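Esterase family protein (Staphylococcus aureus, PDB 7L0A) probably hydrolyses S-formylglutathione to formate and glutathione, as a serine esterase of the alpha/beta-hydrolase clan. Local coordinates at residues R120-A126 and D144-V150; G210-Y216 and D237-H242. All blocks are in the same frame, centred on the assembly; numbering follows the deposited sequence.

Interaction 1. Residues R120-A126 and D144-V150; sequences RDDNFIA and DKFAKAV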
ATOM      1  N   ARG B 120      -8.732 -16.508  11.796  1.00 20.27           N
ATOM      2  CA  ARG B 120      -8.467 -17.656  10.936  1.00 19.51           C
ATOM      3  C   ARG B 120      -9.560 -17.850   9.894  1.00 22.62           C
ATOM      4  O   ARG B 120      -9.260 -18.127   8.719  1.00 19.25           O
ATOM      5  CB  ARG B 120      -8.322 -18.915  11.799  1.00 22.16           C
ATOM      6  CG  ARG B 120      -8.183 -20.198  10.995  1.00 22.21           C
ATOM      7  CD  ARG B 120      -7.957 -21.413  11.904  1.00 21.45           C
ATOM      8  NE  ARG B 120      -7.543 -22.554  11.100  1.00 21.03           N
ATOM      9  CZ  ARG B 120      -8.371 -23.430  10.544  1.00 20.67           C
ATOM     10  NH1 ARG B 120      -9.689 -23.332  10.712  1.00 27.40           N
ATOM     11  NH2 ARG B 120      -7.869 -24.439   9.825  1.00 21.98           N
ATOM     12  N   ASP B 121     -10.830 -17.732  10.308  1.00 23.30           N
ATOM     13  CA  ASP B 121     -11.926 -18.000   9.386  1.00 19.02           C
ATOM     14  C   ASP B 121     -11.963 -17.021   8.229  1.00 17.34           C
ATOM     15  O   ASP B 121     -12.660 -17.270   7.237  1.00 22.69           O
ATOM     16  CB  ASP B 121     -13.275 -17.944  10.113  1.00 23.18           C
ATOM     17  CG  ASP B 121     -13.588 -19.216  10.861  1.00 47.26           C
ATOM     18  OD1 ASP B 121     -12.826 -20.203  10.725  1.00 45.27           O
ATOM     19  OD2 ASP B 121     -14.598 -19.232  11.593  1.00 60.70           O
ATOM     20  N   ASP B 122     -11.240 -15.894   8.330  1.00 19.27           N
ATOM     21  CA  ASP B 122     -11.231 -14.861   7.303  1.00 16.04           C
ATOM     22  C   ASP B 122      -9.949 -14.843   6.481  1.00 15.79           C
ATOM     23  O   ASP B 122      -9.742 -13.919   5.696  1.00 18.13           O
ATOM     24  CB  ASP B 122     -11.428 -13.471   7.928  1.00 18.60           C
ATOM     25  CG  ASP B 122     -12.765 -13.289   8.601  1.00 23.20           C
ATOM     26  OD1 ASP B 122     -13.792 -13.854   8.141  1.00 25.95           O
ATOM     27  OD2 ASP B 122     -12.796 -12.548   9.612  1.00 27.07           O
ATOM     28  N   ASN B 123      -9.067 -15.826   6.644  1.00 16.49           N
ATOM     29  CA  ASN B 123      -7.782 -15.827   5.968  1.00 16.84           C
ATOM     30  C   ASN B 123      -7.558 -17.101   5.168  1.00 16.86           C
ATOM     31  O   ASN B 123      -7.736 -18.216   5.692  1.00 17.18           O
ATOM     32  CB  ASN B 123      -6.645 -15.652   6.982  1.00 18.05           C
ATOM     33  CG  ASN B 123      -6.448 -14.203   7.378  1.00 15.42           C
ATOM     34  OD1 ASN B 123      -5.775 -13.446   6.661  1.00 15.43           O
ATOM     35  ND2 ASN B 123      -7.065 -13.801   8.467  1.00 18.75           N
ATOM     36  N   PHE B 124      -7.138 -16.911   3.920  1.00 17.86           N
ATOM     37  CA  PHE B 124      -6.997 -17.980   2.943  1.00 19.84           C
ATOM     38  C   PHE B 124      -5.632 -17.874   2.286  1.00 15.26           C
ATOM     39  O   PHE B 124      -4.990 -16.833   2.316  1.00 16.76           O
ATOM     40  CB  PHE B 124      -8.127 -17.904   1.898  1.00 17.27           C
ATOM     41  CG  PHE B 124      -9.475 -17.552   2.484  1.00 16.79           C
ATOM     42  CD1 PHE B 124     -10.045 -18.347   3.464  1.00 19.88           C
ATOM     43  CD2 PHE B 124     -10.140 -16.405   2.077  1.00 18.71           C
ATOM     44  CE1 PHE B 124     -11.284 -18.019   4.020  1.00 22.49           C
ATOM     45  CE2 PHE B 124     -11.383 -16.083   2.636  1.00 19.71           C
ATOM     46  CZ  PHE B 124     -11.938 -16.894   3.596  1.00 19.74           C
ATOM     47  N   ILE B 125      -5.179 -18.972   1.691  1.00 15.90           N
ATOM     48  CA  ILE B 125      -3.904 -18.988   0.984  1.00 16.40           C
ATOM     49  C   ILE B 125      -4.068 -19.855  -0.257  1.00 19.14           C
ATOM     50  O   ILE B 125      -4.831 -20.830  -0.285  1.00 17.04           O
ATOM     51  CB  ILE B 125      -2.763 -19.453   1.931  1.00 13.72           C
ATOM     52  CG1 ILE B 125      -1.419 -19.266   1.224  1.00 14.95           C
ATOM     53  CG2 ILE B 125      -2.990 -20.854   2.490  1.00 15.74           C
ATOM     54  CD1 ILE B 125      -0.217 -19.243   2.169  1.00 23.20           C
ATOM     55  N   ALA B 126      -3.400 -19.434  -1.327  1.00 14.94           N
ATOM     56  CA  ALA B 126      -3.499 -20.124  -2.602  1.00 15.14           C
ATOM     57  C   ALA B 126      -2.269 -19.825  -3.423  1.00 15.16           C
ATOM     58  O   ALA B 126      -1.564 -18.837  -3.179  1.00 16.55           O
ATOM     59  CB  ALA B 126      -4.749 -19.700  -3.388  1.00 16.28           C
ATOM     60  N   ASP B 144      -3.290 -23.140  11.848  1.00 25.40           N
ATOM     61  CA  ASP B 144      -4.063 -22.300  12.752  1.00 29.26           C
ATOM     62  C   ASP B 144      -4.204 -20.873  12.246  1.00 26.00           C
ATOM     63  O   ASP B 144      -4.920 -20.075  12.855  1.00 30.84           O
ATOM     64  CB  ASP B 144      -3.425 -22.304  14.150  1.00 33.33           C
ATOM     65  CG  ASP B 144      -2.008 -21.761  14.161  1.00 51.72           C
ATOM     66  OD1 ASP B 144      -1.372 -21.676  13.087  1.00 44.41           O
ATOM     67  OD2 ASP B 144      -1.519 -21.429  15.264  1.00 60.43           O
ATOM     68  N   LYS B 145      -3.558 -20.539  11.135  1.00 22.03           N
ATOM     69  CA  LYS B 145      -3.600 -19.210  10.547  1.00 20.78           C
ATOM     70  C   LYS B 145      -4.570 -19.107   9.378  1.00 22.39           C
ATOM     71  O   LYS B 145      -5.168 -18.047   9.174  1.00 23.68           O
ATOM     72  CB  LYS B 145      -2.186 -18.836  10.082  1.00 22.84           C
ATOM     73  CG  LYS B 145      -1.921 -17.395   9.729  1.00 27.78           C
ATOM     74  CD  LYS B 145      -0.398 -17.152   9.630  1.00 28.96           C
ATOM     75  CE  LYS B 145       0.112 -16.174  10.701  1.00 34.29           C
ATOM     76  NZ  LYS B 145       0.924 -16.778  11.767  1.00 49.73           N
ATOM     77  N   PHE B 146      -4.758 -20.177   8.628  1.00 19.70           N
ATOM     78  CA  PHE B 146      -5.555 -20.144   7.410  1.00 19.62           C
ATOM     79  C   PHE B 146      -6.691 -21.149   7.515  1.00 20.62           C
ATOM     80  O   PHE B 146      -6.466 -22.316   7.842  1.00 20.93           O
ATOM     81  CB  PHE B 146      -4.712 -20.473   6.184  1.00 18.51           C
ATOM     82  CG  PHE B 146      -3.548 -19.551   5.987  1.00 19.54           C
ATOM     83  CD1 PHE B 146      -3.733 -18.288   5.461  1.00 17.13           C
ATOM     84  CD2 PHE B 146      -2.270 -19.950   6.338  1.00 19.10           C
ATOM     85  CE1 PHE B 146      -2.674 -17.446   5.287  1.00 20.79           C
ATOM     86  CE2 PHE B 146      -1.192 -19.112   6.167  1.00 18.55           C
ATOM     87  CZ  PHE B 146      -1.394 -17.848   5.618  1.00 19.47           C
ATOM     88  N   ALA B 147      -7.906 -20.697   7.201  1.00 18.30           N
ATOM     89  CA  ALA B 147      -9.059 -21.581   7.254  1.00 18.17           C
ATOM     90  C   ALA B 147      -9.156 -22.460   6.019  1.00 17.15           C
ATOM     91  O   ALA B 147      -9.742 -23.557   6.084  1.00 19.82           O
ATOM     92  CB  ALA B 147     -10.340 -20.768   7.387  1.00 25.35           C
ATOM     93  N   LYS B 148      -8.624 -21.985   4.904  1.00 17.00           N
ATOM     94  CA  LYS B 148      -8.780 -22.637   3.611  1.00 17.08           C
ATOM     95  C   LYS B 148      -7.498 -22.420   2.822  1.00 15.29           C
ATOM     96  O   LYS B 148      -6.885 -21.350   2.913  1.00 18.74           O
ATOM     97  CB  LYS B 148      -9.963 -22.098   2.820  1.00 17.25           C
ATOM     98  CG  LYS B 148     -11.284 -22.238   3.562  1.00 21.43           C
ATOM     99  CD  LYS B 148     -12.434 -21.700   2.733  1.00 23.29           C
ATOM    100  CE  LYS B 148     -13.702 -21.653   3.567  1.00 29.40           C
ATOM    101  NZ  LYS B 148     -14.919 -21.534   2.721  1.00 30.10           N
ATOM    102  N   ALA B 149      -7.117 -23.423   2.031  1.00 17.00           N
ATOM    103  CA  ALA B 149      -5.901 -23.415   1.218  1.00 16.08           C
ATOM    104  C   ALA B 149      -6.215 -24.040  -0.131  1.00 16.64           C
ATOM    105  O   ALA B 149      -6.889 -25.079  -0.190  1.00 18.67           O
ATOM    106  CB  ALA B 149      -4.776 -24.210   1.928  1.00 18.89           C
ATOM    107  N   VAL B 150      -5.715 -23.431  -1.200  1.00 16.35           N
ATOM    108  CA  VAL B 150      -6.002 -23.845  -2.565  1.00 15.81           C
ATOM    109  C   VAL B 150      -4.699 -23.997  -3.349  1.00 17.25           C
ATOM    110  O   VAL B 150      -4.213 -23.059  -4.005  1.00 16.12           O
ATOM    111  CB  VAL B 150      -6.926 -22.836  -3.272  1.00 15.68           C
ATOM    112  CG1 VAL B 150      -7.269 -23.327  -4.662  1.00 17.69           C
ATOM    113  CG2 VAL B 150      -8.201 -22.595  -2.474  1.00 20.72           C
TER
HETATM  114  O   HOH W   1     -11.570 -24.327   8.192  1.00 35.66           O
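Arg-120 opens the first segment in a short 3-10 turn, its extended side chain running along the backbone of 144-147. Its guanidinium lies with one face over Phe-146 O, its NE is hydrogen-bonded to Gly-143 O, and a water joins NH1 to Ala-147 O. The strand starts at Asn-123, whose O accepts from Ala-147 N (2.9 Å). Phe-124 then lays its ring beside Lys-148, CD1 to CB 3.8 Å. At Ile-125 the parallel pairing becomes regular: its N donates to Lys-148 O (3.2 Å) and its O accepts from Val-150 N (2.9 Å), straddling Ala-149. The Ile-125 side chain sits over the face of the Phe-146 ring, a CH-pi contact with CB 4.0 Å from the centroid. Ala-126 closes the run against Val-150, CB to CB 3.8 Å. These are neighbouring strands of a beta-alpha-beta unit: helix 130-141 packs on the Ile-125 and Ala-149 face, helix 244-259 on the Phe-124 and Val-150 face, and strand 49-53 flanks 123-128 on its other edge.

Interaction 2. Residues G210-Y216 and D237-H242; sequences GKQDFLY and DGPGDH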
ATOM      1  N   GLY B 210      -5.069 -28.937 -14.111  1.00 20.91           N
ATOM      2  CA  GLY B 210      -5.548 -29.287 -15.428  1.00 23.87           C
ATOM      3  C   GLY B 210      -5.000 -30.625 -15.884  1.00 21.59           C
ATOM      4  O   GLY B 210      -3.859 -30.986 -15.599  1.00 21.10           O
ATOM      5  N   LYS B 211      -5.803 -31.326 -16.687  1.00 19.15           N
ATOM      6  CA  LYS B 211      -5.465 -32.688 -17.088  1.00 21.44           C
ATOM      7  C   LYS B 211      -4.269 -32.771 -18.030  1.00 24.35           C
ATOM      8  O   LYS B 211      -3.672 -33.844 -18.149  1.00 26.84           O
ATOM      9  CB  LYS B 211      -6.680 -33.364 -17.726  1.00 25.71           C
ATOM     10  CG  LYS B 211      -7.800 -33.623 -16.732  1.00 30.99           C
ATOM     11  CD  LYS B 211      -9.004 -34.271 -17.392  1.00 37.65           C
ATOM     12  CE  LYS B 211     -10.017 -34.694 -16.343  1.00 39.89           C
ATOM     13  NZ  LYS B 211     -11.184 -35.372 -16.960  1.00 51.55           N
ATOM     14  N   GLN B 212      -3.893 -31.679 -18.692  1.00 20.89           N
ATOM     15  CA  GLN B 212      -2.740 -31.676 -19.585  1.00 24.34           C
ATOM     16  C   GLN B 212      -1.455 -31.220 -18.895  1.00 27.58           C
ATOM     17  O   GLN B 212      -0.399 -31.198 -19.533  1.00 24.81           O
ATOM     18  CB  GLN B 212      -3.044 -30.798 -20.813  1.00 27.81           C
ATOM     19  CG  GLN B 212      -4.045 -31.442 -21.787  1.00 29.50           C
ATOM     20  CD  GLN B 212      -5.484 -31.416 -21.295  1.00 26.29           C
ATOM     21  OE1 GLN B 212      -6.026 -30.359 -20.965  1.00 32.39           O
ATOM     22  NE2 GLN B 212      -6.123 -32.589 -21.271  1.00 34.36           N
ATOM     23  N   ASP B 213      -1.518 -30.836 -17.628  1.00 23.08           N
ATOM     24  CA  ASP B 213      -0.356 -30.329 -16.906  1.00 20.06           C
ATOM     25  C   ASP B 213       0.670 -31.435 -16.702  1.00 20.98           C
ATOM     26  O   ASP B 213       0.314 -32.570 -16.413  1.00 22.80           O
ATOM     27  CB  ASP B 213      -0.836 -29.785 -15.566  1.00 17.17           C
ATOM     28  CG  ASP B 213       0.104 -28.812 -14.949  1.00 19.32           C
ATOM     29  OD1 ASP B 213       1.259 -29.184 -14.671  1.00 23.20           O
ATOM     30  OD2 ASP B 213      -0.316 -27.667 -14.700  1.00 20.26           O
ATOM     31  N   PHE B 214       1.958 -31.099 -16.855  1.00 21.89           N
ATOM     32  CA  PHE B 214       2.995 -32.099 -16.608  1.00 19.00           C
ATOM     33  C   PHE B 214       2.997 -32.584 -15.167  1.00 19.69           C
ATOM     34  O   PHE B 214       3.567 -33.656 -14.890  1.00 23.19           O
ATOM     35  CB  PHE B 214       4.371 -31.556 -17.024  1.00 21.05           C
ATOM     36  CG  PHE B 214       4.973 -30.537 -16.091  1.00 21.68           C
ATOM     37  CD1 PHE B 214       4.627 -29.207 -16.183  1.00 25.95           C
ATOM     38  CD2 PHE B 214       5.930 -30.904 -15.163  1.00 22.91           C
ATOM     39  CE1 PHE B 214       5.207 -28.267 -15.358  1.00 32.18           C
ATOM     40  CE2 PHE B 214       6.511 -29.969 -14.330  1.00 28.21           C
ATOM     41  CZ  PHE B 214       6.154 -28.658 -14.423  1.00 25.88           C
ATOM     42  N   LEU B 215       2.359 -31.857 -14.250  1.00 19.43           N
ATOM     43  CA  LEU B 215       2.279 -32.241 -12.845  1.00 18.88           C
ATOM     44  C   LEU B 215       0.987 -32.970 -12.490  1.00 23.64           C
ATOM     45  O   LEU B 215       0.786 -33.313 -11.321  1.00 22.65           O
ATOM     46  CB  LEU B 215       2.425 -31.005 -11.953  1.00 19.50           C
ATOM     47  CG  LEU B 215       3.742 -30.230 -12.049  1.00 19.12           C
ATOM     48  CD1 LEU B 215       3.719 -28.973 -11.247  1.00 19.15           C
ATOM     49  CD2 LEU B 215       4.900 -31.153 -11.608  1.00 22.96           C
ATOM     50  N   TYR B 216       0.130 -33.257 -13.465  1.00 19.07           N
ATOM     51  CA  TYR B 216      -1.193 -33.788 -13.161  1.00 19.09           C
ATOM     52  C   TYR B 216      -1.115 -35.133 -12.448  1.00 27.06           C
ATOM     53  O   TYR B 216      -1.820 -35.361 -11.457  1.00 21.13           O
ATOM     54  CB  TYR B 216      -2.010 -33.923 -14.449  1.00 22.49           C
ATOM     55  CG  TYR B 216      -3.391 -34.483 -14.260  1.00 22.11           C
ATOM     56  CD1 TYR B 216      -4.354 -33.791 -13.532  1.00 24.51           C
ATOM     57  CD2 TYR B 216      -3.761 -35.673 -14.857  1.00 23.89           C
ATOM     58  CE1 TYR B 216      -5.639 -34.298 -13.378  1.00 22.50           C
ATOM     59  CE2 TYR B 216      -5.047 -36.177 -14.713  1.00 25.01           C
ATOM     60  CZ  TYR B 216      -5.970 -35.505 -13.960  1.00 23.60           C
ATOM     61  OH  TYR B 216      -7.248 -36.034 -13.825  1.00 25.83           O
ATOM     62  N   ASP B 237     -10.583 -31.040 -11.472  1.00 24.77           N
ATOM     63  CA  ASP B 237      -9.748 -31.056 -12.654  1.00 21.81           C
ATOM     64  C   ASP B 237     -10.633 -30.806 -13.856  1.00 35.21           C
ATOM     65  O   ASP B 237     -11.848 -30.607 -13.746  1.00 33.15           O
ATOM     66  CB  ASP B 237      -8.950 -32.365 -12.772  1.00 32.64           C
ATOM     67  CG  ASP B 237      -9.834 -33.599 -12.879  1.00 42.14           C
ATOM     68  OD1 ASP B 237     -11.070 -33.448 -12.990  1.00 37.41           O
ATOM     69  OD2 ASP B 237      -9.271 -34.719 -12.846  1.00 34.08           O
ATOM     70  N   GLY B 238     -10.011 -30.808 -15.009  1.00 32.33           N
ATOM     71  CA  GLY B 238     -10.679 -30.459 -16.232  1.00 32.27           C
ATOM     72  C   GLY B 238      -9.601 -30.215 -17.254  1.00 32.14           C
ATOM     73  O   GLY B 238      -8.405 -30.359 -16.979  1.00 27.67           O
ATOM     74  N   PRO B 239     -10.002 -29.857 -18.467  1.00 29.98           N
ATOM     75  CA  PRO B 239      -9.006 -29.486 -19.472  1.00 28.29           C
ATOM     76  C   PRO B 239      -8.215 -28.287 -18.976  1.00 23.83           C
ATOM     77  O   PRO B 239      -8.755 -27.375 -18.339  1.00 28.10           O
ATOM     78  CB  PRO B 239      -9.851 -29.168 -20.705  1.00 29.83           C
ATOM     79  CG  PRO B 239     -11.196 -28.854 -20.153  1.00 34.93           C
ATOM     80  CD  PRO B 239     -11.382 -29.703 -18.955  1.00 33.93           C
ATOM     81  N   GLY B 240      -6.956 -28.284 -19.273  1.00 24.91           N
ATOM     82  CA  GLY B 240      -6.101 -27.170 -18.891  1.00 23.89           C
ATOM     83  C   GLY B 240      -4.672 -27.647 -18.754  1.00 23.38           C
ATOM     84  O   GLY B 240      -4.353 -28.790 -18.490  1.00 22.35           O
ATOM     85  N   ASP B 241      -3.764 -26.696 -18.936  1.00 24.64           N
ATOM     86  CA  ASP B 241      -2.338 -26.934 -18.900  1.00 23.01           C
ATOM     87  C   ASP B 241      -1.717 -26.020 -17.847  1.00 17.39           C
ATOM     88  O   ASP B 241      -2.414 -25.357 -17.077  1.00 19.53           O
ATOM     89  CB  ASP B 241      -1.747 -26.695 -20.289  1.00 27.54           C
ATOM     90  CG  ASP B 241      -0.583 -27.599 -20.589  1.00 36.26           C
ATOM     91  OD1 ASP B 241       0.207 -27.887 -19.670  1.00 28.66           O
ATOM     92  OD2 ASP B 241      -0.447 -28.017 -21.759  1.00 39.66           O
ATOM     93  N   HIS B 242      -0.382 -25.988 -17.834  1.00 18.79           N
ATOM     94  CA  HIS B 242       0.404 -25.274 -16.832  1.00 21.12           C
ATOM     95  C   HIS B 242       0.603 -23.817 -17.265  1.00 19.64           C
ATOM     96  O   HIS B 242       1.689 -23.376 -17.626  1.00 19.94           O
ATOM     97  CB  HIS B 242       1.738 -26.004 -16.639  1.00 21.12           C
ATOM     98  CG  HIS B 242       2.452 -25.666 -15.376  1.00 17.65           C
ATOM     99  ND1 HIS B 242       2.240 -26.357 -14.207  1.00 22.91           N
ATOM    100  CD2 HIS B 242       3.379 -24.720 -15.097  1.00 19.20           C
ATOM    101  CE1 HIS B 242       3.004 -25.843 -13.259  1.00 23.77           C
ATOM    102  NE2 HIS B 242       3.692 -24.840 -13.769  1.00 21.91           N
TER
HETATM  103  O   HOH W   2      -2.745 -27.148 -14.627  1.00 21.45           O
HETATM  104  O   HOH W   3       2.485 -29.103 -19.003  1.00 28.19           O
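His-242 presents one face of its imidazole to the edge of the Phe-214 ring, an edge-to-face pair with centroids 5.0 Å apart and planes at 53°. In the plane of the imidazole, ND1 donates to Asp-213 OD2 (2.9 Å) and more weakly to Asp-213 OD1 (3.0 Å). The carboxylate is itself held in place, because OD1 also accepts from Leu-215 N (2.9 Å), a capping bond at the turn leading into helix 216-228, while OD2 takes a water that also binds Gly-210 N. Away from the imidazole the two loops are laced together by their backbones. Lys-211 N donates to Gly-238 O (2.8 Å) and Gln-212 N to Gly-240 O (2.9 Å), and Gln-212 OE1 in turn accepts from Gly-240 N (2.8 Å). A CB on Gly-210 would clash with Gly-240 O; its absence lets the backbones come this close, CA to CA 4.1 Å between Gly-210 and Gly-240. Farther out, Tyr-216 OH donates to Asp-237 OD2 (2.6 Å). With Ser-129 beside the imidazole, the geometry matches the Ser-His-Asp charge relay predicted for this enzyme, its acid and histidine carried on loops after successive strands, as in alpha/beta hydrolases.

Both contacts reach one sheet, in which strands 123-128, 148-152, 204-210 and 234-238 lie side by side and parallel. Interaction 1 joins the first two of these; interaction 2 joins the loops that follow the last two. Their centres are 24 Å apart and their nearest atoms about 11 Å, so they do not touch. The active site connects them: strand 123-128 runs on from Ala-126 into the probable nucleophile elbow bearing Ser-129, whose side chain is about 12 Å from that of Ala-126 but about 3 Å from that of His-242. A bound magnesium ion lies about 5 Å from the His-242 side chain, whereas the Ala-126 side chain is about 13 Å from bound magnesium.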